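Local coordinates for regulatory protein SWI6 (Saccharomyces cerevisiae, PDB 2XFV) that serves as the regulatory subunit of the yeast transcription complexes SBF and MBF, pairing with SWI4 or MBP1 in cell-cycle-dependent transcription, at residues Gln38-His41 with Asn45-Glu48; Gln88-Asn91 with Leu95-Leu98; Asn13-Thr18 with Asn47-Asp52. All blocks are in the same frame, centred on the assembly; numbering follows the deposited sequence.

Interaction 1: Gln38-His41 with Asn45-Glu48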
loop_
_atom_site.group_PDB
_atom_site.type_symbol
_atom_site.label_atom_id
_atom_site.label_comp_id
_atom_site.label_asym_id
_atom_site.label_seq_id
_atom_site.Cartn_x
_atom_site.Cartn_y
_atom_site.Cartn_z
ATOM N N GLN A 38 2.136 -9.878 16.004
ATOM C CA GLN A 38 1.614 -10.901 16.913
ATOM C C GLN A 38 0.154 -10.625 17.298
ATOM O O GLN A 38 -0.691 -11.539 17.315
ATOM C CB GLN A 38 2.498 -11.004 18.172
ATOM C CG GLN A 38 2.045 -12.070 19.184
ATOM C CD GLN A 38 2.192 -13.490 18.656
ATOM O OE1 GLN A 38 1.218 -14.248 18.593
ATOM N NE2 GLN A 38 3.406 -13.857 18.269
ATOM N N GLN A 39 -0.155 -9.368 17.609
ATOM C CA GLN A 39 -1.526 -9.008 17.963
ATOM C C GLN A 39 -2.471 -9.211 16.777
ATOM O O GLN A 39 -3.581 -9.723 16.930
ATOM C CB GLN A 39 -1.605 -7.563 18.478
ATOM C CG GLN A 39 -2.970 -7.199 19.048
ATOM C CD GLN A 39 -3.322 -8.022 20.275
ATOM O OE1 GLN A 39 -2.580 -8.041 21.255
ATOM N NE2 GLN A 39 -4.459 -8.708 20.224
ATOM N N TYR A 40 -2.030 -8.801 15.596
ATOM C CA TYR A 40 -2.815 -9.012 14.383
ATOM C C TYR A 40 -3.126 -10.495 14.204
ATOM O O TYR A 40 -4.278 -10.878 13.943
ATOM C CB TYR A 40 -2.055 -8.489 13.171
ATOM C CG TYR A 40 -2.805 -8.629 11.869
ATOM C CD1 TYR A 40 -3.904 -7.820 11.590
ATOM C CD2 TYR A 40 -2.415 -9.561 10.915
ATOM C CE1 TYR A 40 -4.588 -7.938 10.390
ATOM C CE2 TYR A 40 -3.103 -9.688 9.711
ATOM C CZ TYR A 40 -4.186 -8.868 9.458
ATOM O OH TYR A 40 -4.878 -8.981 8.272
ATOM N N HIS A 41 -2.104 -11.334 14.354
ATOM C CA HIS A 41 -2.301 -12.780 14.290
ATOM C C HIS A 41 -3.328 -13.269 15.317
ATOM O O HIS A 41 -4.199 -14.089 15.001
ATOM C CB HIS A 41 -0.973 -13.518 14.489
ATOM C CG HIS A 41 -1.096 -15.008 14.413
ATOM N ND1 HIS A 41 -1.403 -15.788 15.506
ATOM C CD2 HIS A 41 -0.972 -15.859 13.367
ATOM C CE1 HIS A 41 -1.458 -17.056 15.139
ATOM N NE2 HIS A 41 -1.198 -17.126 13.845
ATOM N N ASN A 45 -6.910 -7.298 15.578
ATOM C CA ASN A 45 -7.120 -5.897 15.959
ATOM C C ASN A 45 -5.846 -5.286 16.546
ATOM O O ASN A 45 -5.547 -5.468 17.724
ATOM C CB ASN A 45 -8.264 -5.780 16.970
ATOM C CG ASN A 45 -8.548 -4.337 17.373
ATOM O OD1 ASN A 45 -7.877 -3.404 16.914
ATOM N ND2 ASN A 45 -9.547 -4.147 18.237
ATOM N N ILE A 46 -5.099 -4.553 15.726
ATOM C CA ILE A 46 -3.799 -4.055 16.160
ATOM C C ILE A 46 -3.893 -2.944 17.197
ATOM O O ILE A 46 -2.903 -2.650 17.894
ATOM C CB ILE A 46 -2.933 -3.595 14.969
ATOM C CG1 ILE A 46 -3.584 -2.413 14.249
ATOM C CG2 ILE A 46 -2.712 -4.758 13.998
ATOM C CD1 ILE A 46 -2.733 -1.868 13.117
ATOM N N ASN A 47 -5.070 -2.320 17.298
ATOM C CA ASN A 47 -5.257 -1.226 18.249
ATOM C C ASN A 47 -5.261 -1.699 19.698
ATOM O O ASN A 47 -5.222 -0.883 20.611
ATOM C CB ASN A 47 -6.529 -0.423 17.947
ATOM C CG ASN A 47 -6.476 0.256 16.595
ATOM O OD1 ASN A 47 -7.389 0.118 15.781
ATOM N ND2 ASN A 47 -5.395 0.977 16.338
ATOM N N GLU A 48 -5.318 -3.013 19.911
ATOM C CA GLU A 48 -5.231 -3.528 21.276
ATOM C C GLU A 48 -3.867 -4.149 21.596
ATOM O O GLU A 48 -3.721 -4.853 22.601
ATOM C CB GLU A 48 -6.379 -4.495 21.598
ATOM C CG GLU A 48 -6.435 -5.755 20.753
ATOM C CD GLU A 48 -7.670 -6.600 21.055
ATOM O OE1 GLU A 48 -8.293 -6.388 22.117
ATOM O OE2 GLU A 48 -8.015 -7.475 20.231
#

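Interaction 2: Gln88-Asn91 with Leu95-Leu98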
loop_
_atom_site.group_PDB
_atom_site.type_symbol
_atom_site.label_atom_id
_atom_site.label_comp_id
_atom_site.label_asym_id
_atom_site.label_seq_id
_atom_site.Cartn_x
_atom_site.Cartn_y
_atom_site.Cartn_z
ATOM N N GLN A 88 4.343 -4.670 1.786
ATOM C CA GLN A 88 3.307 -5.689 1.929
ATOM C C GLN A 88 2.722 -5.749 3.337
ATOM O O GLN A 88 1.499 -5.869 3.500
ATOM C CB GLN A 88 3.859 -7.064 1.554
ATOM C CG GLN A 88 3.976 -7.290 0.070
ATOM C CD GLN A 88 4.574 -8.637 -0.229
ATOM O OE1 GLN A 88 5.544 -9.045 0.410
ATOM N NE2 GLN A 88 3.995 -9.347 -1.192
ATOM N N LEU A 89 3.588 -5.700 4.350
ATOM C CA LEU A 89 3.139 -5.724 5.751
ATOM C C LEU A 89 2.335 -4.472 6.127
ATOM O O LEU A 89 1.320 -4.565 6.816
ATOM C CB LEU A 89 4.325 -5.925 6.723
ATOM C CG LEU A 89 5.069 -7.273 6.625
ATOM C CD1 LEU A 89 6.299 -7.320 7.555
ATOM C CD2 LEU A 89 4.135 -8.452 6.900
ATOM N N LEU A 90 2.777 -3.299 5.688
ATOM C CA LEU A 90 2.010 -2.084 5.965
ATOM C C LEU A 90 0.628 -2.156 5.324
ATOM O O LEU A 90 -0.378 -1.763 5.931
ATOM C CB LEU A 90 2.754 -0.844 5.467
ATOM C CG LEU A 90 4.053 -0.496 6.184
ATOM C CD1 LEU A 90 4.736 0.653 5.440
ATOM C CD2 LEU A 90 3.759 -0.120 7.648
ATOM N N ASN A 91 0.573 -2.657 4.095
ATOM C CA ASN A 91 -0.716 -2.837 3.419
ATOM C C ASN A 91 -1.627 -3.821 4.164
ATOM O O ASN A 91 -2.822 -3.541 4.388
ATOM C CB ASN A 91 -0.503 -3.295 1.967
ATOM C CG ASN A 91 -1.812 -3.366 1.170
ATOM O OD1 ASN A 91 -2.579 -2.399 1.121
ATOM N ND2 ASN A 91 -2.060 -4.509 0.536
ATOM N N LEU A 95 -1.755 0.078 7.515
ATOM C CA LEU A 95 -0.934 1.158 8.069
ATOM C C LEU A 95 -0.173 1.923 6.984
ATOM O O LEU A 95 0.657 2.789 7.292
ATOM C CB LEU A 95 0.067 0.605 9.094
ATOM C CG LEU A 95 -0.521 0.068 10.401
ATOM C CD1 LEU A 95 0.583 -0.449 11.313
ATOM C CD2 LEU A 95 -1.346 1.151 11.111
ATOM N N PHE A 96 -0.423 1.605 5.716
ATOM C CA PHE A 96 0.286 2.321 4.663
ATOM C C PHE A 96 -0.108 3.797 4.644
ATOM O O PHE A 96 0.741 4.675 4.456
ATOM C CB PHE A 96 0.092 1.704 3.274
ATOM C CG PHE A 96 0.916 2.386 2.220
ATOM C CD1 PHE A 96 2.264 2.100 2.089
ATOM C CD2 PHE A 96 0.366 3.375 1.417
ATOM C CE1 PHE A 96 3.038 2.744 1.136
ATOM C CE2 PHE A 96 1.133 4.025 0.465
ATOM C CZ PHE A 96 2.472 3.706 0.322
ATOM N N GLY A 97 -1.393 4.061 4.847
ATOM C CA GLY A 97 -1.891 5.425 4.930
ATOM C C GLY A 97 -1.183 6.211 6.021
ATOM O O GLY A 97 -0.799 7.364 5.827
ATOM N N LEU A 98 -0.997 5.579 7.173
ATOM C CA LEU A 98 -0.356 6.239 8.306
ATOM C C LEU A 98 1.068 6.701 7.967
ATOM O O LEU A 98 1.515 7.737 8.458
ATOM C CB LEU A 98 -0.363 5.327 9.541
ATOM C CG LEU A 98 0.185 5.899 10.854
ATOM C CD1 LEU A 98 -0.661 7.069 11.332
ATOM C CD2 LEU A 98 0.261 4.818 11.920
#

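Interaction 3: Asn13-Thr18 with Asn47-Asp52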
loop_
_atom_site.group_PDB
_atom_site.type_symbol
_atom_site.label_atom_id
_atom_site.label_comp_id
_atom_site.label_asym_id
_atom_site.label_seq_id
_atom_site.Cartn_x
_atom_site.Cartn_y
_atom_site.Cartn_z
ATOM N N ASN A 13 -2.466 6.684 21.583
ATOM C CA ASN A 13 -1.219 6.847 20.837
ATOM C C ASN A 13 -0.060 6.199 21.581
ATOM O O ASN A 13 1.055 6.720 21.583
ATOM C CB ASN A 13 -0.926 8.333 20.586
ATOM C CG ASN A 13 -2.002 9.005 19.746
ATOM O OD1 ASN A 13 -2.428 10.128 20.030
ATOM N ND2 ASN A 13 -2.452 8.315 18.712
ATOM N N GLU A 14 -0.338 5.057 22.206
ATOM C CA GLU A 14 0.642 4.384 23.056
ATOM C C GLU A 14 1.431 3.281 22.320
ATOM O O GLU A 14 2.412 2.742 22.851
ATOM C CB GLU A 14 -0.054 3.823 24.308
ATOM C CG GLU A 14 -0.896 2.546 24.079
ATOM C CD GLU A 14 -2.364 2.808 23.720
ATOM O OE1 GLU A 14 -2.654 3.672 22.870
ATOM O OE2 GLU A 14 -3.235 2.121 24.283
ATOM N N ILE A 15 1.010 2.949 21.102
ATOM C CA ILE A 15 1.657 1.878 20.341
ATOM C C ILE A 15 2.497 2.438 19.205
ATOM O O ILE A 15 1.959 2.987 18.244
ATOM C CB ILE A 15 0.623 0.912 19.719
ATOM C CG1 ILE A 15 -0.350 0.393 20.773
ATOM C CG2 ILE A 15 1.330 -0.251 19.036
ATOM C CD1 ILE A 15 -1.667 -0.079 20.176
ATOM N N PRO A 16 3.827 2.296 19.298
ATOM C CA PRO A 16 4.690 2.809 18.231
ATOM C C PRO A 16 4.948 1.796 17.121
ATOM O O PRO A 16 5.105 0.600 17.376
ATOM C CB PRO A 16 6.005 3.074 18.970
ATOM C CG PRO A 16 6.048 1.984 20.007
ATOM C CD PRO A 16 4.605 1.739 20.422
ATOM N N LEU A 17 5.000 2.277 15.886
ATOM C CA LEU A 17 5.605 1.494 14.816
ATOM C C LEU A 17 6.759 2.311 14.251
ATOM O O LEU A 17 6.548 3.415 13.743
ATOM C CB LEU A 17 4.604 1.102 13.714
ATOM C CG LEU A 17 5.280 0.283 12.592
ATOM C CD1 LEU A 17 6.054 -0.944 13.157
ATOM C CD2 LEU A 17 4.276 -0.147 11.513
ATOM N N THR A 18 7.975 1.778 14.372
ATOM C CA THR A 18 9.176 2.439 13.852
ATOM C C THR A 18 9.684 1.741 12.586
ATOM O O THR A 18 9.937 0.530 12.591
ATOM C CB THR A 18 10.310 2.454 14.902
ATOM O OG1 THR A 18 9.862 3.137 16.078
ATOM C CG2 THR A 18 11.558 3.166 14.362
ATOM N N ASN A 47 -5.070 -2.320 17.298
ATOM C CA ASN A 47 -5.257 -1.226 18.249
ATOM C C ASN A 47 -5.261 -1.699 19.698
ATOM O O ASN A 47 -5.222 -0.883 20.611
ATOM C CB ASN A 47 -6.529 -0.423 17.947
ATOM C CG ASN A 47 -6.476 0.256 16.595
ATOM O OD1 ASN A 47 -7.389 0.118 15.781
ATOM N ND2 ASN A 47 -5.395 0.977 16.338
ATOM N N GLU A 48 -5.318 -3.013 19.911
ATOM C CA GLU A 48 -5.231 -3.528 21.276
ATOM C C GLU A 48 -3.867 -4.149 21.596
ATOM O O GLU A 48 -3.721 -4.853 22.601
ATOM C CB GLU A 48 -6.379 -4.495 21.598
ATOM C CG GLU A 48 -6.435 -5.755 20.753
ATOM C CD GLU A 48 -7.670 -6.600 21.055
ATOM O OE1 GLU A 48 -8.293 -6.388 22.117
ATOM O OE2 GLU A 48 -8.015 -7.475 20.231
ATOM N N THR A 49 -2.872 -3.868 20.753
ATOM C CA THR A 49 -1.492 -4.274 21.038
ATOM C C THR A 49 -1.061 -3.750 22.398
ATOM O O THR A 49 -1.285 -2.584 22.738
ATOM C CB THR A 49 -0.496 -3.773 19.964
ATOM O OG1 THR A 49 -0.924 -4.222 18.674
ATOM C CG2 THR A 49 0.924 -4.318 20.228
ATOM N N ASN A 50 -0.453 -4.623 23.188
ATOM C CA ASN A 50 0.057 -4.232 24.492
ATOM C C ASN A 50 1.423 -3.590 24.293
ATOM O O ASN A 50 2.336 -4.226 23.778
ATOM C CB ASN A 50 0.161 -5.464 25.395
ATOM C CG ASN A 50 0.517 -5.119 26.831
ATOM O OD1 ASN A 50 1.078 -4.059 27.113
ATOM N ND2 ASN A 50 0.195 -6.026 27.749
ATOM N N PRO A 51 1.563 -2.316 24.687
ATOM C CA PRO A 51 2.853 -1.636 24.525
ATOM C C PRO A 51 3.956 -2.343 25.316
ATOM O O PRO A 51 5.137 -2.204 24.986
ATOM C CB PRO A 51 2.601 -0.241 25.121
ATOM C CG PRO A 51 1.121 -0.084 25.165
ATOM C CD PRO A 51 0.556 -1.460 25.338
ATOM N N ASP A 52 3.579 -3.107 26.337
ATOM C CA ASP A 52 4.571 -3.743 27.210
ATOM C C ASP A 52 5.127 -5.070 26.699
ATOM O O ASP A 52 6.180 -5.520 27.156
ATOM C CB ASP A 52 4.007 -3.942 28.623
ATOM C CG ASP A 52 3.819 -2.635 29.367
ATOM O OD1 ASP A 52 4.521 -1.653 29.043
ATOM O OD2 ASP A 52 2.967 -2.595 30.277
#

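Interaction 1: Gln38-His41 with Asn45-Glu48
The last turns of helix 34-43 meet an Asx turn in the loop that follows, Gln39 and Tyr40 lying against Asn45, Ile46 and Glu48 at the surface of the Swi6 N-terminal domain. Gln39 does most of the touching. Its CG stands anti to the backbone N (chi1 -172°) and comes within 3.4 Å of Asn45 O; the bend at chi2 then carries the amide across the Glu48 side chain at about a right angle. Gln39 NE2 sits 3.6 Å from Glu48 CG, alongside the acid, with the amide and carboxylate planes turned 51° apart. The two polar ends find a common partner instead: Thr43 OG1, between the segments, is hydrogen-bonded to Gln39 NE2, to Glu48 OE2 and to Asn45 N, so one hydroxyl ties helix end, loop start and acid together. One residue along, the contact turns apolar, with Ile46 CG2 resting 3.9 Å from Tyr40 CB and also near the CD1 corner of the ring. In the turn itself Asn47 N donates to Asn45 OD1 at 3.0 Å, approaching from above the carbonyl plane.

Interaction 2: Gln88-Asn91 with Leu95-Leu98
Leu90 on helix 83-92 receives Leu95 and Phe96 as the chain folds back at the helix C-terminus, in the interior of the Swi6 N-terminal domain. A backbone bond ties the two segments: Leu95 N donates to Leu90 O at 2.8 Å, nearly straight with an N-H...O angle of 167°. The donor lies five residues beyond the acceptor, one more than in a regular alpha-helical turn, so the bond secures the segment after the helix to the helix end and gives the carbonyl of a buried leucine a partner.

Apolar contacts flank this bond. Leu90 CD2 touches Leu95 CB at 4.0 Å, the two side chains crossing at about a right angle, while Leu90 CB faces the backbone of the next residue, 4.0 Å from Phe96 N, and lies 4.3 Å from Phe96 CB. Leu90 thus meets one neighbour with a branch and the other with the base of its side chain. For Leu95, CG turned anti to the carbonyl carbon (chi1 -68°) leaves CB as the atom presented to Leu90.

Farther out, Leu17 of strand 15-22 packs on both Leu90 and Leu95; Phe99 adds to the cover of Leu90 and Ile46 to that of Leu95. The Phe96 ring leads off in another direction, toward the second subunit, where it meets the ring of Phe103 edge-to-face and packs on Leu87 of that subunit. The contact therefore joins the hydrophobic interior of one chain to the face shared by two. Phe96 places its ring there with CG anti to the backbone N (chi1 -175°), and within its own chain Leu90 CD1 approaches that ring obliquely.

Interaction 3: Asn13-Thr18 with Asn47-Asp52
Ile15 and Glu14, which form a classic beta bulge opposite Leu9 where the hairpin of strands 2-9 and 15-22 turns back, pack against the loop Asn47-Asp52. The isoleucine points its longer branch into the curve of that loop. With CG1 anti to the carbonyl carbon (chi1 -53°), CD1 comes up against two backbone carbonyls, 3.6 Å from Thr49 O and 3.7 Å from Asn47 O, and also touches Thr49 CB at 3.9 Å. The Ile15 and Thr49 side chains meet at a slant, through carbon: Thr49 OG1 is hydrogen-bonded to Ile46 O, and Ile36 of helix 34-43 packs on Ile15 and Thr49 alike. An alanine here would lose CG1, CG2 and CD1 together, and is likely to open a gap beside Thr49 and weaken the hold of the bulge on the loop.

Glu14 uses its aliphatic part against Pro51, likewise obliquely. Its CG, placed between the backbone N and the carbonyl carbon (chi1 75°), stands 3.5 Å from Pro51 CG, while Pro51 CB leans on Glu14 O at 3.8 Å. The bend at chi2 takes the carboxylate off the proline, and OE1 is hydrogen-bonded to the backbone N of His12. Pro51 sits in the middle of an Asx turn, Asp52 N donating to Asn50 OD1 at 2.8 Å from above the carbonyl plane.

How the interactions relate
Interaction 2 is the buried one, nearly all leucine and phenylalanine, tied by a backbone hydrogen bond and with an outlook onto the second subunit. Interaction 1 lies at the surface and mixes glutamine, glutamate and asparagine with a small apolar patch; interaction 3 is intermediate, a buried isoleucine and threonine beside an exposed proline. Interactions 1 and 3 share Asn47 and Glu48, so one loop is held by helix 34-43 and by the hairpin, and Ile15 CD1 also lies 3.7 Å from Ile46 O. Leu95 links interaction 2 to the others: its CD2 meets Ile46 CD1 and its CD1 meets Leu17 CD2 on strand 15-22, which Leu90 also touches.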